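Local structure of ricin B-like lectin (4IZX) at residues N107-G112 with L131-T136. The protein is a beta-trefoil lectin that binds lactose through its galactose and probably recognises glycans. Sequence-based numbering, arbitrary orientation.
Sequences NLDLSG and LHQTWT
Gln-133, its chain extended beyond CG, meets two side chains of the strand ending at Leu-110 with its amide, Asp-109 in the amide plane and Asn-107 above it. NE2 donates to Asp-109 OD2 at 2.9 Å, almost straight, within the plane of its own amide and onto the anti lone pair of the carboxylate. Asn-107, with CG in the crowded position between N and the carbonyl carbon (chi1 62°), donates through ND2 to Gln-133 OE1 (3.0 Å), from above the carbonyl plane rather than on a lone pair; the two amides stand perpendicular (89°). OE1 also accepts from Arg-98 and Trp-128 N, and NE2 also donates to Trp-126 O, so the buried amide is gripped at both ends and its rotation is fixed. Asn-107 OD1 turns to Thr-127 and Arg-98. His-132 takes the same crowded chi1 and runs alongside Asp-109, edge towards the carboxylate, whose plane is turned 80° from the ring; water 2 donates to Asp-109 OD2 (2.7 Å) and is hydrogen-bonded to His-132 NE2 (2.8 Å). The neighbouring carboxylate may favour a protonated imidazole. Leu-110 N donates to His-132 O (3.1 Å), and the Trp-135 ring packs its CH2 against Leu-110 CB. Its NE1 makes a weak 3.4 Å bond to Leu-108 O, which water 1 ties to Gln-133 O. In the beta-trefoil, the 3-10 turn 131-133 thus closes against strand 106-110, whose Asp-109 and Asn-107 backbones pair with strand 120-126, while Trp-135 opens strand 135-138 and rests on Ile-12 and Asn-14 of strand 9-14.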
loop_
_atom_site.group_PDB
_atom_site.type_symbol
_atom_site.label_atom_id
_atom_site.label_comp_id
_atom_site.label_asym_id
_atom_site.label_seq_id
_atom_site.Cartn_x
_atom_site.Cartn_y
_atom_site.Cartn_z
ATOM N N ASN A 107 -2.129 6.903 7.431
ATOM C CA ASN A 107 -1.308 5.883 6.781
ATOM C C ASN A 107 -2.112 4.661 6.398
ATOM O O ASN A 107 -3.192 4.388 6.945
ATOM C CB ASN A 107 -0.021 5.561 7.553
ATOM C CG ASN A 107 -0.170 4.984 8.949
ATOM O OD1 ASN A 107 0.870 4.863 9.653
ATOM N ND2 ASN A 107 -1.335 4.564 9.375
ATOM N N LEU A 108 -1.560 3.873 5.479
ATOM C CA LEU A 108 -2.206 2.651 5.050
ATOM C C LEU A 108 -2.401 1.707 6.203
ATOM O O LEU A 108 -1.504 1.460 7.001
ATOM C CB LEU A 108 -1.362 1.949 3.960
ATOM C CG LEU A 108 -1.728 2.318 2.529
ATOM C CD1 LEU A 108 -1.551 3.792 2.247
ATOM C CD2 LEU A 108 -0.884 1.510 1.571
ATOM N N ASP A 109 -3.576 1.071 6.227
ATOM C CA ASP A 109 -4.071 0.251 7.329
ATOM C C ASP A 109 -4.847 -0.899 6.667
ATOM O O ASP A 109 -5.793 -0.674 5.917
ATOM C CB ASP A 109 -4.954 1.186 8.206
ATOM C CG ASP A 109 -5.650 0.505 9.358
ATOM O OD1 ASP A 109 -6.471 -0.418 9.109
ATOM O OD2 ASP A 109 -5.389 0.907 10.516
ATOM N N LEU A 110 -4.428 -2.127 6.948
ATOM C CA LEU A 110 -5.186 -3.293 6.510
ATOM C C LEU A 110 -6.356 -3.437 7.468
ATOM O O LEU A 110 -6.169 -3.602 8.677
ATOM C CB LEU A 110 -4.308 -4.547 6.491
ATOM C CG LEU A 110 -5.021 -5.828 6.007
ATOM C CD1 LEU A 110 -5.554 -5.679 4.585
ATOM C CD2 LEU A 110 -4.091 -7.016 6.124
ATOM N N SER A 111 -7.557 -3.293 6.932
ATOM C CA SER A 111 -8.759 -3.118 7.753
ATOM C C SER A 111 -9.099 -4.351 8.564
ATOM O O SER A 111 -8.527 -5.432 8.391
ATOM C CB SER A 111 -9.931 -2.666 6.898
ATOM O OG SER A 111 -10.409 -3.652 6.048
ATOM N N GLY A 112 -10.010 -4.163 9.510
ATOM C CA GLY A 112 -10.288 -5.184 10.486
ATOM C C GLY A 112 -9.102 -5.533 11.354
ATOM O O GLY A 112 -8.966 -6.677 11.805
ATOM N N LEU A 131 0.096 -3.110 14.274
ATOM C CA LEU A 131 1.026 -3.715 13.340
ATOM C C LEU A 131 0.437 -3.878 11.956
ATOM O O LEU A 131 1.183 -4.016 10.979
ATOM C CB LEU A 131 1.482 -5.061 13.856
ATOM C CG LEU A 131 2.264 -4.982 15.140
ATOM C CD1 LEU A 131 2.575 -6.381 15.561
ATOM C CD2 LEU A 131 3.532 -4.176 14.949
ATOM N N HIS A 132 -0.890 -3.866 11.859
ATOM C CA HIS A 132 -1.579 -3.894 10.584
ATOM C C HIS A 132 -1.417 -2.629 9.775
ATOM O O HIS A 132 -1.881 -2.593 8.640
ATOM C CB HIS A 132 -3.046 -4.219 10.831
ATOM C CG HIS A 132 -3.712 -3.244 11.729
ATOM N ND1 HIS A 132 -3.515 -3.236 13.081
ATOM C CD2 HIS A 132 -4.556 -2.229 11.450
ATOM C CE1 HIS A 132 -4.223 -2.253 13.598
ATOM N NE2 HIS A 132 -4.839 -1.605 12.628
ATOM N N GLN A 133 -0.742 -1.624 10.352
ATOM C CA GLN A 133 -0.347 -0.416 9.630
ATOM C C GLN A 133 1.087 -0.424 9.142
ATOM O O GLN A 133 1.588 0.601 8.674
ATOM C CB GLN A 133 -0.562 0.822 10.503
ATOM C CG GLN A 133 -1.972 0.966 11.029
ATOM C CD GLN A 133 -2.212 2.345 11.581
ATOM O OE1 GLN A 133 -1.286 3.078 11.962
ATOM N NE2 GLN A 133 -3.470 2.752 11.590
ATOM N N THR A 134 1.781 -1.561 9.267
ATOM C CA THR A 134 3.177 -1.645 8.888
ATOM C C THR A 134 3.358 -2.732 7.826
ATOM O O THR A 134 2.621 -3.739 7.808
ATOM C CB THR A 134 4.079 -1.907 10.102
ATOM O OG1 THR A 134 3.871 -3.213 10.659
ATOM C CG2 THR A 134 3.881 -0.864 11.186
ATOM N N TRP A 135 4.339 -2.510 6.958
ATOM C CA TRP A 135 4.422 -3.234 5.696
ATOM C C TRP A 135 5.879 -3.471 5.363
ATOM O O TRP A 135 6.710 -2.581 5.501
ATOM C CB TRP A 135 3.793 -2.407 4.551
ATOM C CG TRP A 135 2.394 -1.892 4.828
ATOM C CD1 TRP A 135 2.075 -0.771 5.496
ATOM C CD2 TRP A 135 1.175 -2.527 4.488
ATOM N NE1 TRP A 135 0.716 -0.654 5.593
ATOM C CE2 TRP A 135 0.144 -1.709 4.956
ATOM C CE3 TRP A 135 0.844 -3.679 3.765
ATOM C CZ2 TRP A 135 -1.199 -2.000 4.724
ATOM C CZ3 TRP A 135 -0.497 -3.978 3.567
ATOM C CH2 TRP A 135 -1.491 -3.132 4.017
ATOM N N THR A 136 6.191 -4.655 4.828
ATOM C CA THR A 136 7.502 -4.868 4.204
ATOM C C THR A 136 7.407 -4.601 2.714
ATOM O O THR A 136 6.357 -4.759 2.125
ATOM C CB THR A 136 8.066 -6.251 4.485
ATOM O OG1 THR A 136 7.158 -7.215 3.993
ATOM C CG2 THR A 136 8.298 -6.425 5.952
HETATM O O HOH W 1 1.139 2.444 6.665
HETATM O O HOH W 2 -6.256 0.823 13.042
#